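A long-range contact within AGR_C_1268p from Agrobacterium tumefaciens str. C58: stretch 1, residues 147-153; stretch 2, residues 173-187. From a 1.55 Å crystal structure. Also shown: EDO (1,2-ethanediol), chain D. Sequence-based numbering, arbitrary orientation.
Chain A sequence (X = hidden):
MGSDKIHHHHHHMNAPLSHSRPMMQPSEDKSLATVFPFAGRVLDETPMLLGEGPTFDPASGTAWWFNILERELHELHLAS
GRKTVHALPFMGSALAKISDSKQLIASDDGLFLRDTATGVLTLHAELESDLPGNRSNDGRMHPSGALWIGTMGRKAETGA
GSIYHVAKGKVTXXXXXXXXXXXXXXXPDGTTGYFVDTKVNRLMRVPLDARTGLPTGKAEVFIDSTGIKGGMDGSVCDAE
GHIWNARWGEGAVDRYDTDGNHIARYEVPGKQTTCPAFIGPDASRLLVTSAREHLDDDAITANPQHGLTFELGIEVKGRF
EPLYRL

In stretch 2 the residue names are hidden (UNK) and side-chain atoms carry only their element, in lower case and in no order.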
ATOM      1  N   LEU A 147      -3.640 -11.380  -6.105  1.00  8.17           N
ATOM      2  CA  LEU A 147      -3.701 -10.076  -5.420  1.00  7.29           C
ATOM      3  C   LEU A 147      -4.532 -10.260  -4.149  1.00  9.99           C
ATOM      4  O   LEU A 147      -5.558 -10.924  -4.186  1.00 10.01           O
ATOM      5  CB  LEU A 147      -4.418  -9.065  -6.340  1.00 10.99           C
ATOM      6  CG  LEU A 147      -4.741  -7.681  -5.748  1.00 12.05           C
ATOM      7  CD1 LEU A 147      -3.453  -6.882  -5.529  1.00 13.57           C
ATOM      8  CD2 LEU A 147      -5.724  -6.879  -6.689  1.00 15.08           C
ATOM      9  N   TRP A 148      -4.123  -9.613  -3.062  1.00  8.03           N
ATOM     10  CA  TRP A 148      -5.010  -9.354  -1.939  1.00  9.17           C
ATOM     11  C   TRP A 148      -5.386  -7.861  -2.042  1.00  8.52           C
ATOM     12  O   TRP A 148      -4.513  -6.982  -2.149  1.00  8.09           O
ATOM     13  CB  TRP A 148      -4.343  -9.619  -0.599  1.00  7.64           C
ATOM     14  CG  TRP A 148      -4.246 -11.037  -0.153  1.00  6.95           C
ATOM     15  CD1 TRP A 148      -4.102 -12.164  -0.934  1.00  9.92           C
ATOM     16  CD2 TRP A 148      -4.173 -11.488   1.187  1.00  8.42           C
ATOM     17  NE1 TRP A 148      -3.988 -13.276  -0.150  1.00 11.96           N
ATOM     18  CE2 TRP A 148      -4.023 -12.887   1.153  1.00  6.86           C
ATOM     19  CE3 TRP A 148      -4.231 -10.845   2.431  1.00  9.61           C
ATOM     20  CZ2 TRP A 148      -3.937 -13.657   2.311  1.00  8.60           C
ATOM     21  CZ3 TRP A 148      -4.136 -11.622   3.573  1.00 13.61           C
ATOM     22  CH2 TRP A 148      -4.007 -13.005   3.497  1.00 12.72           C
ATOM     23  N   ILE A 149      -6.672  -7.570  -1.927  1.00  6.73           N
ATOM     24  CA  ILE A 149      -7.142  -6.222  -2.012  1.00  6.81           C
ATOM     25  C   ILE A 149      -8.248  -5.960  -0.986  1.00  7.85           C
ATOM     26  O   ILE A 149      -9.182  -6.753  -0.858  1.00  8.00           O
ATOM     27  CB  ILE A 149      -7.616  -5.914  -3.466  1.00  8.04           C
ATOM     28  CG1 ILE A 149      -8.128  -4.473  -3.596  1.00 13.15           C
ATOM     29  CG2 ILE A 149      -8.691  -6.866  -3.917  1.00 10.13           C
ATOM     30  CD1 ILE A 149      -7.053  -3.434  -3.453  1.00 14.26           C
ATOM     31  N   GLY A 150      -8.100  -4.848  -0.273  1.00  7.62           N
ATOM     32  CA  GLY A 150      -9.060  -4.360   0.687  1.00  7.27           C
ATOM     33  C   GLY A 150     -10.069  -3.390   0.128  1.00  8.51           C
ATOM     34  O   GLY A 150      -9.781  -2.597  -0.795  1.00 10.81           O
ATOM     35  N   THR A 151     -11.266  -3.421   0.706  1.00  7.89           N
ATOM     36  CA  THR A 151     -12.285  -2.422   0.396  1.00  9.55           C
ATOM     37  C   THR A 151     -12.802  -1.820   1.711  1.00  9.63           C
ATOM     38  O   THR A 151     -12.554  -2.381   2.805  1.00  9.25           O
ATOM     39  CB  THR A 151     -13.463  -3.008  -0.337  1.00  8.93           C
ATOM     40  OG1 THR A 151     -14.100  -3.961   0.520  1.00 10.39           O
ATOM     41  CG2 THR A 151     -13.039  -3.620  -1.665  1.00 12.36           C
HETATM   42  N   MSE A 152     -13.550  -0.730   1.637  1.00  9.40           N
HETATM   43  CA  MSE A 152     -14.014  -0.025   2.847  1.00  8.26           C
HETATM   44  C   MSE A 152     -15.194   0.847   2.502  1.00 10.54           C
HETATM   45  O   MSE A 152     -15.368   1.251   1.349  1.00  8.97           O
HETATM   46  CB  MSE A 152     -12.876   0.845   3.438  1.00  7.86           C
HETATM   47  CG  MSE A 152     -12.377   1.888   2.489  1.00  4.99           C
HETATM   48 SE   MSE A 152     -10.908   2.848   3.342  1.00 14.17          SE
HETATM   49  CE  MSE A 152     -11.901   3.913   4.591  1.00 13.23           C
ATOM     50  N   GLY A 153     -16.034   1.151   3.487  1.00  9.21           N
ATOM     51  CA  GLY A 153     -17.029   2.210   3.263  1.00  6.60           C
ATOM     52  C   GLY A 153     -16.275   3.498   3.014  1.00  8.19           C
ATOM     53  O   GLY A 153     -15.207   3.729   3.598  1.00  8.64           O
ATOM     54  N   UNK A 173     -13.770 -13.699  -1.241  1.00 10.99           N
ATOM     55  CA  UNK A 173     -13.641 -12.930   0.002  1.00  8.96           C
ATOM     56  C   UNK A 173     -12.877 -13.766   1.041  1.00  9.59           C
ATOM     57  O   UNK A 173     -13.156 -14.929   1.234  1.00 10.66           O
ATOM     58  c   UNK A 173     -15.003 -12.494   0.563  1.00 10.83           C
ATOM     59  c   UNK A 173     -16.229 -11.148   2.299  1.00 15.72           C
ATOM     60  c   UNK A 173     -14.885 -11.505   1.705  1.00 14.04           C
ATOM     61  c   UNK A 173     -17.011 -10.202   1.485  1.00 21.14           C
ATOM     62  n   UNK A 173     -18.092  -9.666   2.358  1.00 23.85           N
ATOM     63  N   UNK A 174     -11.877 -13.159   1.658  1.00  8.40           N
ATOM     64  CA  UNK A 174     -11.051 -13.795   2.671  1.00  7.48           C
ATOM     65  C   UNK A 174     -11.465 -13.395   4.091  1.00  8.18           C
ATOM     66  O   UNK A 174     -11.532 -14.256   4.980  1.00  8.95           O
ATOM     67  c   UNK A 174      -7.437 -13.722   1.305  1.00 13.20           C
ATOM     68  c   UNK A 174      -9.584 -13.434   2.490  1.00  6.49           C
ATOM     69  c   UNK A 174      -9.248 -15.373   0.929  1.00 11.50           C
ATOM     70  c   UNK A 174      -8.926 -13.930   1.224  1.00  8.22           C
ATOM     71  N   UNK A 175     -11.692 -12.101   4.292  1.00  7.34           N
ATOM     72  CA  UNK A 175     -11.955 -11.513   5.608  1.00 10.63           C
ATOM     73  C   UNK A 175     -13.042 -10.473   5.488  1.00 11.33           C
ATOM     74  O   UNK A 175     -13.055  -9.682   4.538  1.00  9.66           O
ATOM     75  c   UNK A 175      -8.490 -11.973   5.553  1.00 11.02           C
ATOM     76  c   UNK A 175      -8.743 -13.850   7.541  1.00 15.28           C
ATOM     77  c   UNK A 175     -10.661 -10.915   6.201  1.00 10.41           C
ATOM     78  c   UNK A 175      -7.672 -13.895   6.710  1.00 16.51           C
ATOM     79  c   UNK A 175      -9.699 -12.876   7.392  1.00 16.70           C
ATOM     80  c   UNK A 175      -7.518 -12.973   5.712  1.00 14.09           C
ATOM     81  c   UNK A 175      -9.583 -11.931   6.387  1.00 11.97           C
ATOM     82  N   UNK A 176     -13.973 -10.487   6.428  1.00 12.19           N
ATOM     83  CA  UNK A 176     -15.088  -9.547   6.429  1.00 12.17           C
ATOM     84  C   UNK A 176     -15.059  -8.648   7.659  1.00 12.08           C
ATOM     85  O   UNK A 176     -14.225  -8.802   8.565  1.00 11.59           O
ATOM     86  c   UNK A 176     -16.382 -10.302   6.393  1.00 16.31           C
ATOM     87  N   UNK A 177     -15.982  -7.693   7.688  1.00 11.32           N
ATOM     88  CA  UNK A 177     -16.243  -6.883   8.872  1.00 12.08           C
ATOM     89  C   UNK A 177     -15.023  -6.078   9.272  1.00 12.25           C
ATOM     90  O   UNK A 177     -14.728  -5.947  10.439  1.00 12.03           O
ATOM     91  c   UNK A 177     -16.700  -7.763  10.041  1.00 14.64           C
ATOM     92  o   UNK A 177     -18.116  -9.669  10.230  1.00 33.29           O
ATOM     93  o   UNK A 177     -18.905  -7.994   9.037  1.00 31.24           O
ATOM     94  c   UNK A 177     -18.002  -8.522   9.744  1.00 22.99           C
ATOM     95  N   UNK A 178     -14.324  -5.521   8.282  1.00 11.36           N
ATOM     96  CA  UNK A 178     -13.148  -4.681   8.526  1.00 11.64           C
ATOM     97  C   UNK A 178     -13.501  -3.232   8.182  1.00 14.03           C
ATOM     98  O   UNK A 178     -14.003  -2.950   7.089  1.00 12.52           O
ATOM     99  c   UNK A 178     -11.487  -6.531   8.068  1.00 14.77           C
ATOM    100  c   UNK A 178     -10.614  -7.218   7.027  1.00 19.46           C
ATOM    101  c   UNK A 178     -11.943  -5.137   7.654  1.00 15.15           C
ATOM    102  c   UNK A 178     -10.746  -4.111   7.713  1.00 13.04           C
ATOM    103  N   UNK A 179     -13.189  -2.300   9.077  1.00 10.92           N
ATOM    104  CA  UNK A 179     -13.529  -0.905   8.803  1.00  9.20           C
ATOM    105  C   UNK A 179     -12.553  -0.238   7.818  1.00  7.83           C
ATOM    106  O   UNK A 179     -12.993   0.474   6.918  1.00  7.97           O
ATOM    107  c   UNK A 179     -13.596  -0.116  10.106  1.00  9.11           C
ATOM    108  o   UNK A 179     -14.618  -0.637  10.986  1.00 11.46           O
ATOM    109  N   UNK A 180     -11.250  -0.419   8.053  1.00  9.30           N
ATOM    110  CA  UNK A 180     -10.207   0.137   7.194  1.00  8.79           C
ATOM    111  C   UNK A 180      -9.128  -0.924   7.024  1.00  8.14           C
ATOM    112  O   UNK A 180      -8.227  -1.070   7.880  1.00  7.83           O
ATOM    113  c   UNK A 180      -9.568   1.433   7.731  1.00  8.78           C
ATOM    114  c   UNK A 180      -8.511   1.961   6.736  1.00  9.39           C
ATOM    115  c   UNK A 180     -10.125   3.624   8.880  1.00 14.91           C
ATOM    116  c   UNK A 180     -10.648   2.501   8.038  1.00 11.30           C
ATOM    117  N   UNK A 181      -9.205  -1.670   5.916  1.00  9.90           N
ATOM    118  CA  UNK A 181      -8.161  -2.685   5.703  1.00  9.31           C
ATOM    119  C   UNK A 181      -6.840  -2.073   5.358  1.00 10.13           C
ATOM    120  O   UNK A 181      -6.770  -1.076   4.638  1.00  8.67           O
ATOM    121  c   UNK A 181      -8.714  -3.538   4.556  1.00  8.15           C
ATOM    122  c   UNK A 181     -10.180  -1.654   4.798  1.00 12.13           C
ATOM    123  c   UNK A 181      -9.633  -2.659   3.856  1.00 16.19           C
ATOM    124  N   UNK A 182      -5.769  -2.612   5.926  1.00 10.86           N
ATOM    125  CA  UNK A 182      -4.439  -2.046   5.682  1.00  8.87           C
ATOM    126  C   UNK A 182      -3.362  -3.038   6.031  1.00  9.12           C
ATOM    127  O   UNK A 182      -3.649  -4.202   6.357  1.00  9.57           O
ATOM    128  o   UNK A 182      -3.467   0.520   4.649  1.00 15.45           O
ATOM    129  c   UNK A 182      -4.315  -0.737   6.499  1.00  9.83           C
ATOM    130  c   UNK A 182      -4.209   0.510   5.639  1.00 10.84           C
ATOM    131  n   UNK A 182      -4.857   1.616   6.091  1.00 12.45           N
ATOM    132  N   UNK A 183      -2.115  -2.583   5.938  1.00  9.25           N
ATOM    133  CA  UNK A 183      -0.926  -3.391   6.260  1.00  9.29           C
ATOM    134  C   UNK A 183      -0.829  -4.719   5.605  1.00  9.02           C
ATOM    135  O   UNK A 183      -0.231  -5.642   6.151  1.00  9.73           O
ATOM    136  o   UNK A 183       0.469  -4.104   8.174  1.00 12.39           O
ATOM    137  c   UNK A 183      -0.801  -3.547   7.780  1.00 10.58           C
ATOM    138  N   UNK A 184      -1.423  -4.842   4.420  1.00  7.79           N
ATOM    139  CA  UNK A 184      -1.350  -6.109   3.682  1.00 10.17           C
ATOM    140  C   UNK A 184       0.044  -6.341   3.127  1.00  9.65           C
ATOM    141  O   UNK A 184       0.602  -5.512   2.374  1.00  8.10           O
ATOM    142  c   UNK A 184      -2.404  -6.148   2.567  1.00  9.65           C
ATOM    143  c   UNK A 184      -2.245  -7.407   1.766  1.00 12.32           C
ATOM    144  c   UNK A 184      -3.833  -6.071   3.159  1.00 11.24           C
ATOM    145  c   UNK A 184      -4.875  -5.895   2.059  1.00 12.74           C
ATOM    146  N   UNK A 185       0.647  -7.450   3.554  1.00  9.14           N
ATOM    147  CA  UNK A 185       1.943  -7.843   3.039  1.00  9.26           C
ATOM    148  C   UNK A 185       2.205  -9.296   3.397  1.00  8.31           C
ATOM    149  O   UNK A 185       1.398  -9.943   4.045  1.00  9.36           O
ATOM    150  s   UNK A 185       3.239  -6.937   5.350  1.00 11.74           S
ATOM    151  c   UNK A 185       3.066  -6.930   3.588  1.00  8.51           C
ATOM    152  N   UNK A 186       3.313  -9.833   2.916  1.00  9.02           N
ATOM    153  CA  UNK A 186       3.575 -11.254   2.967  1.00  8.52           C
ATOM    154  C   UNK A 186       5.005 -11.584   3.383  1.00  9.69           C
ATOM    155  O   UNK A 186       5.935 -10.855   3.077  1.00  9.93           O
ATOM    156  c   UNK A 186      -0.482 -11.938   1.219  1.00 10.97           C
ATOM    157  c   UNK A 186       1.908 -11.622   1.111  1.00  6.92           C
ATOM    158  c   UNK A 186       3.288 -11.913   1.595  1.00  8.89           C
ATOM    159  c   UNK A 186       1.703 -10.657   0.150  1.00  7.80           C
ATOM    160  c   UNK A 186       0.814 -12.279   1.642  1.00  9.78           C
ATOM    161  c   UNK A 186      -0.678 -10.935   0.247  1.00  8.91           C
ATOM    162  c   UNK A 186       0.438 -10.302  -0.291  1.00  9.56           C
ATOM    163  N   UNK A 187       5.179 -12.709   4.058  1.00  8.99           N
ATOM    164  CA  UNK A 187       6.495 -13.170   4.470  1.00  8.37           C
ATOM    165  C   UNK A 187       7.351 -13.560   3.275  1.00  8.09           C
ATOM    166  O   UNK A 187       6.808 -13.816   2.176  1.00  9.20           O
ATOM    167  c   UNK A 187       6.328 -14.337   5.429  1.00 10.79           C
ATOM    168  o   UNK A 187       5.843 -15.478   4.761  1.00 10.52           O
TER
HETATM  169  C1  EDO D 317      -7.343   5.156   4.298  1.00 38.38           C
HETATM  170  O1  EDO D 317      -7.333   5.373   2.883  1.00 27.71           O
HETATM  171  C2  EDO D 317      -5.885   4.930   4.723  1.00 35.85           C
HETATM  172  O2  EDO D 317      -5.330   3.756   4.086  1.00 25.51           O
HETATM  173  O   HOH W   1     -15.537   0.542   6.255  1.00 13.79           O

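Position 173 carries four carbons in a row ending in nitrogen, and none of them reaches stretch 1: Lys 173, exposed to solvent. Position 174 has four carbons forked at the second, with an end carbon over one face of the Trp 148 indole: Leu 174. Its CD1 is 3.5 Å from Trp 148 CE2 and 24° off the normal of the six-membered ring, a CH-pi contact.

At 175, one carbon leads to a ring of six carbons with no oxygen at its far end, and Trp 148 CH2 meets that ring at its edge: Phe 175. Its CE2 lies 4.2 Å from Trp 148 CH2. Position 176 has a single side-chain carbon, hence Ala 176, out of reach. Position 177 bears two carbons, the second with two oxygens: Asp 177. Here the chain turns a corner, and positive phi and psi (62/41) accompany the turn.

Position 178 shows four carbons forked at the first, one arm two carbons long, and touches nothing on stretch 1. That is Ile 178. At 179 there is one carbon and one oxygen: Ser 179. The side chain points away, so the backbone makes the contact, with Ser 179 O 3.5 Å from Met 152 CB. The same carbonyl accepts from water 1 (Ser 179 O to water O, 2.6 Å), and that water accepts from Gly 153 N at 2.9 Å, bridging the two backbones.

Position 180 repeats the four-carbon fork at the first atom and reaches CE of Met 152, which is present as selenomethionine: Ile 180. Although its CB points away, its CG1 comes within 3.9 Å of Met 152 CE. At 181, three carbons close a ring onto the backbone nitrogen and pack on Gly 150 CA and Thr 151 O, the signature of Pro 181. Its CG is 3.6 Å from Gly 150 CA and 3.1 Å from Thr 151 O. An ideal CB on Gly 150 would fall 2.6 Å from that CG, a clash, so the bare glycine makes room for the proline ring.

Position 182 has two carbons, the second carrying one oxygen and one nitrogen, none touching stretch 1: Asn 182. Its CA-to-CB bond points away, though the side-chain end comes nearer; its ND2 donates to EDO O2 at 3.0 Å. Position 183, one carbon and one oxygen, is Ser 183, out of reach. At 184 the carbons again fork at the first, with one two-carbon arm, and touch Trp 148 CB and Gly 150 N: Ile 184. Its CG2 is 3.9 Å from Trp 148 CB, and its CD1 4.1 Å from Gly 150 N.

Position 185 ends in sulfur after one carbon: Cys 185, directed away. Position 186, one carbon and a six-carbon ring with its edge against Trp 148, is Phe 186; its CZ lies 3.6 Å from Trp 148 CG. Position 187, one carbon and one oxygen, is Ser 187, beyond contact.

The contact works by packing, without a direct hydrogen bond between the stretches. Trp 148 is its hub: Leu 174 covers one indole face, while Phe 186 presents its edge to the opposite face, planes at 89°. Farther along, Gly 150 admits Pro 181, and Met 152 closes over 179–181.

Stretch 2 173-187: KLFADISIPNSICFS
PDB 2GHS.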